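Local coordinates for SusD homolog (Bacteroides ovatus, PDB 4F53), which probably binds mucin O-glycans at the cell surface, as an outer-membrane lipoprotein of the SusD/RagB family with a TPR-like helical fold, at residues S199-M204 with E226-A231; T357-Y362 with V416-G421. All blocks are in the same frame, centred on the assembly; numbering follows the deposited sequence.

Overall arrangement
Contact 1, between 199-204 and 226-231, joins two neighbouring antiparallel helices and is largely buried; contact 2, between 357-362 and 416-421, sets the start of helix 358-372 against a loop and is only partly buried. Their centres lie about 21 Å apart and they share no helix, yet helix 337-349 touches side chains of both. The chemistry follows the place. Where two helices pack over a single alanine, leucine meets valine on one side and a salt bridge closes the other. Where a helix must hold an irregular loop, a tryptophan covers the helix surface, a tyrosine hydroxyl grips a loop carbonyl, and a lysine lays its stem on the indole, while its ammonium pairs with a glutamate of its own helix.

Contact 1: S199-M204 with E226-A231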
ATOM      1  N   SER A 199      12.421  -9.917   3.573  1.00 26.73           N
ATOM      2  CA  SER A 199      10.982  -9.685   3.774  1.00 24.47           C
ATOM      3  C   SER A 199      10.356  -9.185   2.470  1.00 29.72           C
ATOM      4  O   SER A 199       9.239  -9.582   2.148  1.00 28.86           O
ATOM      5  CB  SER A 199      10.774  -8.686   4.902  1.00 23.96           C
ATOM      6  OG  SER A 199      11.301  -9.251   6.095  1.00 29.14           O
ATOM      7  N   LEU A 200      11.102  -8.351   1.690  1.00 26.31           N
ATOM      8  CA  LEU A 200      10.652  -7.851   0.389  1.00 25.72           C
ATOM      9  C   LEU A 200      10.598  -9.032  -0.614  1.00 29.08           C
ATOM     10  O   LEU A 200       9.682  -9.135  -1.425  1.00 28.52           O
ATOM     11  CB  LEU A 200      11.619  -6.747  -0.108  1.00 25.64           C
ATOM     12  CG  LEU A 200      11.321  -6.126  -1.487  1.00 29.45           C
ATOM     13  CD1 LEU A 200       9.997  -5.334  -1.482  1.00 27.33           C
ATOM     14  CD2 LEU A 200      12.473  -5.229  -1.935  1.00 30.31           C
ATOM     15  N   LYS A 201      11.608  -9.903  -0.560  1.00 26.48           N
ATOM     16  CA  LYS A 201      11.700 -11.089  -1.408  1.00 26.83           C
ATOM     17  C   LYS A 201      10.453 -11.975  -1.187  1.00 29.68           C
ATOM     18  O   LYS A 201       9.859 -12.422  -2.158  1.00 30.20           O
ATOM     19  CB  LYS A 201      13.014 -11.847  -1.127  1.00 28.18           C
ATOM     20  CG  LYS A 201      13.174 -13.148  -1.925  1.00 29.50           C
ATOM     21  CD  LYS A 201      14.565 -13.760  -1.679  1.00 30.97           C
ATOM     22  CE  LYS A 201      14.765 -15.091  -2.355  1.00 29.66           C
ATOM     23  NZ  LYS A 201      16.111 -15.650  -2.050  1.00 36.11           N
ATOM     24  N   LEU A 202      10.027 -12.170   0.065  1.00 25.26           N
ATOM     25  CA  LEU A 202       8.831 -12.957   0.410  1.00 23.78           C
ATOM     26  C   LEU A 202       7.569 -12.256  -0.098  1.00 25.65           C
ATOM     27  O   LEU A 202       6.682 -12.916  -0.616  1.00 25.93           O
ATOM     28  CB  LEU A 202       8.779 -13.181   1.947  1.00 22.51           C
ATOM     29  CG  LEU A 202       7.535 -13.823   2.550  1.00 25.23           C
ATOM     30  CD1 LEU A 202       7.387 -15.288   2.119  1.00 26.27           C
ATOM     31  CD2 LEU A 202       7.591 -13.746   4.047  1.00 25.56           C
ATOM     32  N   ARG A 203       7.502 -10.930   0.016  1.00 22.47           N
ATOM     33  CA  ARG A 203       6.358 -10.140  -0.462  1.00 22.33           C
ATOM     34  C   ARG A 203       6.205 -10.310  -1.990  1.00 26.61           C
ATOM     35  O   ARG A 203       5.121 -10.606  -2.461  1.00 26.19           O
ATOM     36  CB  ARG A 203       6.494  -8.648  -0.076  1.00 19.19           C
ATOM     37  CG  ARG A 203       5.409  -7.771  -0.746  1.00 30.70           C
ATOM     38  CD  ARG A 203       5.773  -6.309  -0.766  1.00 30.25           C
ATOM     39  NE  ARG A 203       5.496  -5.661   0.519  1.00 28.69           N
ATOM     40  CZ  ARG A 203       5.727  -4.372   0.756  1.00 45.84           C
ATOM     41  NH1 ARG A 203       6.250  -3.599  -0.190  1.00 31.51           N
ATOM     42  NH2 ARG A 203       5.405  -3.837   1.929  1.00 30.91           N
HETATM   43  N   MSE A 204       7.310 -10.243  -2.724  1.00 24.97           N
HETATM   44  CA  MSE A 204       7.298 -10.391  -4.174  1.00 25.41           C
HETATM   45  C   MSE A 204       7.072 -11.844  -4.618  1.00 29.58           C
HETATM   46  O   MSE A 204       6.417 -12.046  -5.624  1.00 29.30           O
HETATM   47  CB  MSE A 204       8.579  -9.834  -4.760  1.00 27.12           C
HETATM   48  CG  MSE A 204       8.679  -8.333  -4.553  1.00 32.47           C
HETATM   49 SE   MSE A 204      10.232  -7.646  -5.456  0.75 39.74          SE
HETATM   50  CE  MSE A 204       9.760  -8.072  -7.238  1.00 36.30           C
ATOM     51  N   GLU A 226      10.476 -19.603   0.433  1.00 29.95           N
ATOM     52  CA  GLU A 226      11.166 -20.512   1.366  1.00 30.09           C
ATOM     53  C   GLU A 226      12.600 -20.063   1.637  1.00 35.68           C
ATOM     54  O   GLU A 226      13.029 -20.104   2.795  1.00 37.17           O
ATOM     55  CB  GLU A 226      11.147 -21.949   0.855  1.00 31.28           C
ATOM     56  CG  GLU A 226       9.750 -22.557   0.869  1.00 31.07           C
ATOM     57  CD  GLU A 226       9.616 -23.969   0.336  1.00 41.37           C
ATOM     58  OE1 GLU A 226      10.589 -24.505  -0.246  1.00 41.95           O
ATOM     59  OE2 GLU A 226       8.540 -24.566   0.559  1.00 36.98           O
ATOM     60  N   GLU A 227      13.318 -19.591   0.597  1.00 31.29           N
ATOM     61  CA  GLU A 227      14.697 -19.090   0.732  1.00 31.10           C
ATOM     62  C   GLU A 227      14.755 -17.846   1.610  1.00 33.10           C
ATOM     63  O   GLU A 227      15.639 -17.733   2.443  1.00 32.76           O
ATOM     64  CB  GLU A 227      15.289 -18.748  -0.646  1.00 32.16           C
ATOM     65  CG  GLU A 227      15.806 -19.938  -1.433  1.00 36.36           C
ATOM     66  CD  GLU A 227      16.328 -19.614  -2.822  1.00 50.71           C
ATOM     67  OE1 GLU A 227      16.307 -18.427  -3.219  1.00 42.83           O
ATOM     68  OE2 GLU A 227      16.782 -20.556  -3.506  1.00 54.05           O
ATOM     69  N   ALA A 228      13.829 -16.912   1.395  1.00 30.40           N
ATOM     70  CA  ALA A 228      13.719 -15.640   2.139  1.00 29.83           C
ATOM     71  C   ALA A 228      13.527 -15.906   3.652  1.00 32.91           C
ATOM     72  O   ALA A 228      14.218 -15.314   4.466  1.00 33.82           O
ATOM     73  CB  ALA A 228      12.559 -14.803   1.586  1.00 27.78           C
ATOM     74  N   VAL A 229      12.635 -16.834   3.997  1.00 28.06           N
ATOM     75  CA  VAL A 229      12.319 -17.193   5.370  1.00 27.53           C
ATOM     76  C   VAL A 229      13.507 -17.913   5.999  1.00 32.02           C
ATOM     77  O   VAL A 229      13.841 -17.609   7.150  1.00 31.74           O
ATOM     78  CB  VAL A 229      10.995 -18.012   5.454  1.00 30.54           C
ATOM     79  CG1 VAL A 229      10.825 -18.659   6.832  1.00 31.28           C
ATOM     80  CG2 VAL A 229       9.805 -17.123   5.133  1.00 28.42           C
ATOM     81  N   ALA A 230      14.187 -18.801   5.231  1.00 29.49           N
ATOM     82  CA  ALA A 230      15.360 -19.535   5.723  1.00 31.27           C
ATOM     83  C   ALA A 230      16.542 -18.593   5.954  1.00 38.38           C
ATOM     84  O   ALA A 230      17.313 -18.810   6.890  1.00 41.40           O
ATOM     85  CB  ALA A 230      15.754 -20.655   4.756  1.00 31.84           C
ATOM     86  N   ALA A 231      16.681 -17.544   5.138  1.00 33.70           N
ATOM     87  CA  ALA A 231      17.789 -16.587   5.273  1.00 33.57           C
ATOM     88  C   ALA A 231      17.567 -15.621   6.454  1.00 39.80           C
ATOM     89  O   ALA A 231      18.536 -15.282   7.129  1.00 41.21           O
ATOM     90  CB  ALA A 231      17.977 -15.807   3.979  1.00 33.28           C
TER
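Lys-201 reaches across from helix 190-207 to form a salt bridge with Glu-227 of helix 221-231, NZ lying 3.0 Å from OE1. With CG anti to the backbone N (chi1 177°) and every later torsion extended, the lysine spans the gap at full length, and its methylenes run past the methyl of Ala-228, whose CB is 3.9 Å from Lys-201 CG. The carboxylate is met on the anti lone pair of OE1, the one turned away from OE2. Neither charge depends on this pair alone. Lys-201 NZ also bridges to Asp-164, while Glu-227 OE1 takes a second salt bridge from Lys-219, giving a chain of alternating charges that should offset the cost of holding a buried ammonium group. Glu-227 OE2 has a weak hydrogen bond from Gln-223 NE2, one turn back in its own helix. A long lysine suits the place because its stem is apolar and only its tip needs partners.

The axes of 199-204 and 226-231 run nearly antiparallel (159°) and come within 8.3 Å of each other. Such close approach is possible because Ala-228 presents only a methyl group: its CB sits 4.1 Å from Leu-202 CB, beside the leucine backbone. Farther along, Leu-202 CD2 meets Val-229 CG2 at 4.2 Å, two branched side chains completing the apolar flank.

The pair forms a helical hairpin, consistent with the TPR-like fold, connected through the short strands 215-216 and 219-220. Helix 152-173 covers the lysine with Leu-163 and Ile-167, and helix 337-349 packs Leu-343 on Leu-202 and Arg-344 on Val-229.

Contact 2: T357-Y362 with V416-G421; sequences TAKDFY and VAWSGG
Trp-418 lays one face of its indole over the first turn of helix 358-372, where Lys-359 and Ala-358 receive it. Lys-359 CB stands 3.6 Å from the centroid of the five-membered ring of Trp-418 and 17° off its normal, a CH-pi contact. The lysine CG follows over CD1, and its CD passes off the rim at that corner, 3.6 Å from Trp-418 CD1. Ala-358 CB touches the far end of the indole at CH2, 3.8 Å away; its small side chain lets the broad ring come close to the helix. On the opposite face Gly-420 N of the same loop lies near the rim.

Tyr-362, one turn on, meets the tryptophan obliquely, the two planes at 48°. Trp-418 CE3 lies over one face of the phenol, near its rim, 3.4 Å from Tyr-362 CD2. Here a helix N-terminus is joined to a loop within the helical SusD/RagB fold: Thr-357 is the N-cap, its OG1 accepting from Asp-360 N, and helix 423-438 backs the site through Gln-429, Gln-433 and Ile-430.

With CG anti to the backbone N, the tyrosine extends towards the loop, and its OH donates to Val-416 O at 2.5 Å. The carbonyl oxygen lies in the plane of the phenol ring, and the hydroxyl approaches one of its lone pairs at a C=O...donor angle of 127°. Lys-359 bends at its last torsion, bringing NZ to a salt bridge with Glu-363 and a weak bond to a water that donates to Trp-418 O.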
ATOM      1  N   THR A 357       2.894 -23.342  11.299  1.00 28.98           N
ATOM      2  CA  THR A 357       1.534 -23.476  10.753  1.00 27.59           C
ATOM      3  C   THR A 357       0.928 -22.114  10.382  1.00 31.66           C
ATOM      4  O   THR A 357       1.385 -21.078  10.853  1.00 32.88           O
ATOM      5  CB  THR A 357       0.627 -24.222  11.747  1.00 35.35           C
ATOM      6  OG1 THR A 357       0.461 -23.416  12.904  1.00 36.77           O
ATOM      7  CG2 THR A 357       1.208 -25.588  12.160  1.00 28.05           C
ATOM      8  N   ALA A 358      -0.067 -22.121   9.489  1.00 26.78           N
ATOM      9  CA  ALA A 358      -0.836 -20.933   9.077  1.00 24.25           C
ATOM     10  C   ALA A 358      -1.467 -20.258  10.320  1.00 30.60           C
ATOM     11  O   ALA A 358      -1.378 -19.043  10.469  1.00 29.55           O
ATOM     12  CB  ALA A 358      -1.918 -21.341   8.089  1.00 23.37           C
ATOM     13  N   LYS A 359      -2.047 -21.068  11.232  1.00 28.28           N
ATOM     14  CA  LYS A 359      -2.658 -20.585  12.452  1.00 28.99           C
ATOM     15  C   LYS A 359      -1.657 -19.856  13.331  1.00 34.59           C
ATOM     16  O   LYS A 359      -1.988 -18.795  13.853  1.00 33.59           O
ATOM     17  CB  LYS A 359      -3.309 -21.731  13.234  1.00 30.99           C
ATOM     18  CG  LYS A 359      -3.901 -21.281  14.570  1.00 31.15           C
ATOM     19  CD  LYS A 359      -4.604 -22.442  15.297  1.00 35.81           C
ATOM     20  CE  LYS A 359      -4.782 -22.159  16.772  1.00 45.20           C
ATOM     21  NZ  LYS A 359      -5.919 -21.254  17.024  1.00 64.70           N
ATOM     22  N   ASP A 360      -0.443 -20.415  13.501  1.00 32.58           N
ATOM     23  CA  ASP A 360       0.547 -19.785  14.364  1.00 33.04           C
ATOM     24  C   ASP A 360       1.019 -18.449  13.832  1.00 34.45           C
ATOM     25  O   ASP A 360       1.133 -17.521  14.625  1.00 36.59           O
ATOM     26  CB  ASP A 360       1.727 -20.722  14.613  1.00 36.76           C
ATOM     27  CG  ASP A 360       1.383 -21.842  15.595  1.00 48.99           C
ATOM     28  OD1 ASP A 360       0.315 -21.749  16.270  1.00 51.82           O
ATOM     29  OD2 ASP A 360       2.176 -22.795  15.706  1.00 51.49           O
ATOM     30  N   PHE A 361       1.217 -18.316  12.508  1.00 27.45           N
ATOM     31  CA  PHE A 361       1.639 -17.063  11.916  1.00 26.75           C
ATOM     32  C   PHE A 361       0.514 -16.032  11.869  1.00 30.66           C
ATOM     33  O   PHE A 361       0.784 -14.849  12.028  1.00 32.24           O
ATOM     34  CB  PHE A 361       2.222 -17.276  10.529  1.00 27.98           C
ATOM     35  CG  PHE A 361       3.576 -17.940  10.576  1.00 29.39           C
ATOM     36  CD1 PHE A 361       4.620 -17.376  11.304  1.00 30.43           C
ATOM     37  CD2 PHE A 361       3.807 -19.126   9.888  1.00 29.56           C
ATOM     38  CE1 PHE A 361       5.864 -17.999  11.357  1.00 33.13           C
ATOM     39  CE2 PHE A 361       5.068 -19.726   9.911  1.00 32.23           C
ATOM     40  CZ  PHE A 361       6.081 -19.168  10.658  1.00 31.32           C
ATOM     41  N   TYR A 362      -0.726 -16.475  11.669  1.00 25.54           N
ATOM     42  CA  TYR A 362      -1.916 -15.624  11.702  1.00 24.62           C
ATOM     43  C   TYR A 362      -2.010 -14.926  13.080  1.00 29.19           C
ATOM     44  O   TYR A 362      -2.116 -13.703  13.150  1.00 28.77           O
ATOM     45  CB  TYR A 362      -3.164 -16.491  11.448  1.00 23.81           C
ATOM     46  CG  TYR A 362      -4.478 -15.764  11.602  1.00 24.01           C
ATOM     47  CD1 TYR A 362      -4.927 -14.877  10.627  1.00 24.88           C
ATOM     48  CD2 TYR A 362      -5.298 -15.998  12.699  1.00 24.78           C
ATOM     49  CE1 TYR A 362      -6.146 -14.223  10.756  1.00 22.59           C
ATOM     50  CE2 TYR A 362      -6.536 -15.384  12.814  1.00 25.77           C
ATOM     51  CZ  TYR A 362      -6.962 -14.507  11.837  1.00 26.52           C
ATOM     52  OH  TYR A 362      -8.176 -13.898  11.982  1.00 27.00           O
ATOM     53  N   VAL A 416     -12.447 -12.987  13.375  1.00 29.33           N
ATOM     54  CA  VAL A 416     -11.083 -13.108  13.873  1.00 27.26           C
ATOM     55  C   VAL A 416     -10.686 -14.562  14.191  1.00 31.37           C
ATOM     56  O   VAL A 416      -9.677 -15.028  13.652  1.00 29.64           O
ATOM     57  CB  VAL A 416     -10.825 -12.184  15.092  1.00 29.54           C
ATOM     58  CG1 VAL A 416      -9.348 -12.209  15.490  1.00 28.04           C
ATOM     59  CG2 VAL A 416     -11.290 -10.758  14.804  1.00 28.59           C
ATOM     60  N   ALA A 417     -11.439 -15.240  15.100  1.00 30.08           N
ATOM     61  CA  ALA A 417     -11.124 -16.601  15.572  1.00 29.99           C
ATOM     62  C   ALA A 417     -10.787 -17.523  14.387  1.00 34.08           C
ATOM     63  O   ALA A 417     -11.607 -17.695  13.481  1.00 34.58           O
ATOM     64  CB  ALA A 417     -12.263 -17.159  16.410  1.00 30.93           C
ATOM     65  N   TRP A 418      -9.521 -17.990  14.345  1.00 30.28           N
ATOM     66  CA  TRP A 418      -8.994 -18.870  13.303  1.00 29.63           C
ATOM     67  C   TRP A 418      -9.862 -20.134  13.181  1.00 33.51           C
ATOM     68  O   TRP A 418      -9.984 -20.886  14.143  1.00 32.85           O
ATOM     69  CB  TRP A 418      -7.545 -19.255  13.625  1.00 27.96           C
ATOM     70  CG  TRP A 418      -6.964 -20.179  12.604  1.00 28.41           C
ATOM     71  CD1 TRP A 418      -6.908 -21.543  12.665  1.00 31.46           C
ATOM     72  CD2 TRP A 418      -6.439 -19.811  11.324  1.00 27.53           C
ATOM     73  NE1 TRP A 418      -6.325 -22.044  11.531  1.00 29.36           N
ATOM     74  CE2 TRP A 418      -6.048 -21.006  10.674  1.00 29.86           C
ATOM     75  CE3 TRP A 418      -6.266 -18.581  10.653  1.00 28.40           C
ATOM     76  CZ2 TRP A 418      -5.435 -21.006   9.419  1.00 27.79           C
ATOM     77  CZ3 TRP A 418      -5.696 -18.583   9.386  1.00 29.09           C
ATOM     78  CH2 TRP A 418      -5.273 -19.787   8.788  1.00 29.62           C
ATOM     79  N   SER A 419     -10.448 -20.376  12.011  1.00 31.15           N
ATOM     80  CA  SER A 419     -11.303 -21.552  11.878  1.00 31.79           C
ATOM     81  C   SER A 419     -10.590 -22.724  11.187  1.00 32.77           C
ATOM     82  O   SER A 419     -10.982 -23.880  11.378  1.00 32.02           O
ATOM     83  CB  SER A 419     -12.584 -21.204  11.126  1.00 36.32           C
ATOM     84  OG  SER A 419     -12.262 -20.605   9.889  1.00 51.02           O
ATOM     85  N   GLY A 420      -9.574 -22.420  10.390  1.00 27.53           N
ATOM     86  CA  GLY A 420      -8.877 -23.427   9.593  1.00 27.66           C
ATOM     87  C   GLY A 420      -9.783 -24.025   8.533  1.00 32.27           C
ATOM     88  O   GLY A 420     -10.857 -23.490   8.257  1.00 32.99           O
ATOM     89  N   GLY A 421      -9.379 -25.149   7.956  1.00 28.74           N
ATOM     90  CA  GLY A 421     -10.148 -25.819   6.912  1.00 27.51           C
ATOM     91  C   GLY A 421     -10.044 -25.120   5.567  1.00 31.31           C
ATOM     92  O   GLY A 421      -8.938 -24.772   5.113  1.00 28.75           O
TER
HETATM   93  O   HOH W   1      -9.160 -20.747  16.855  1.00 60.12           O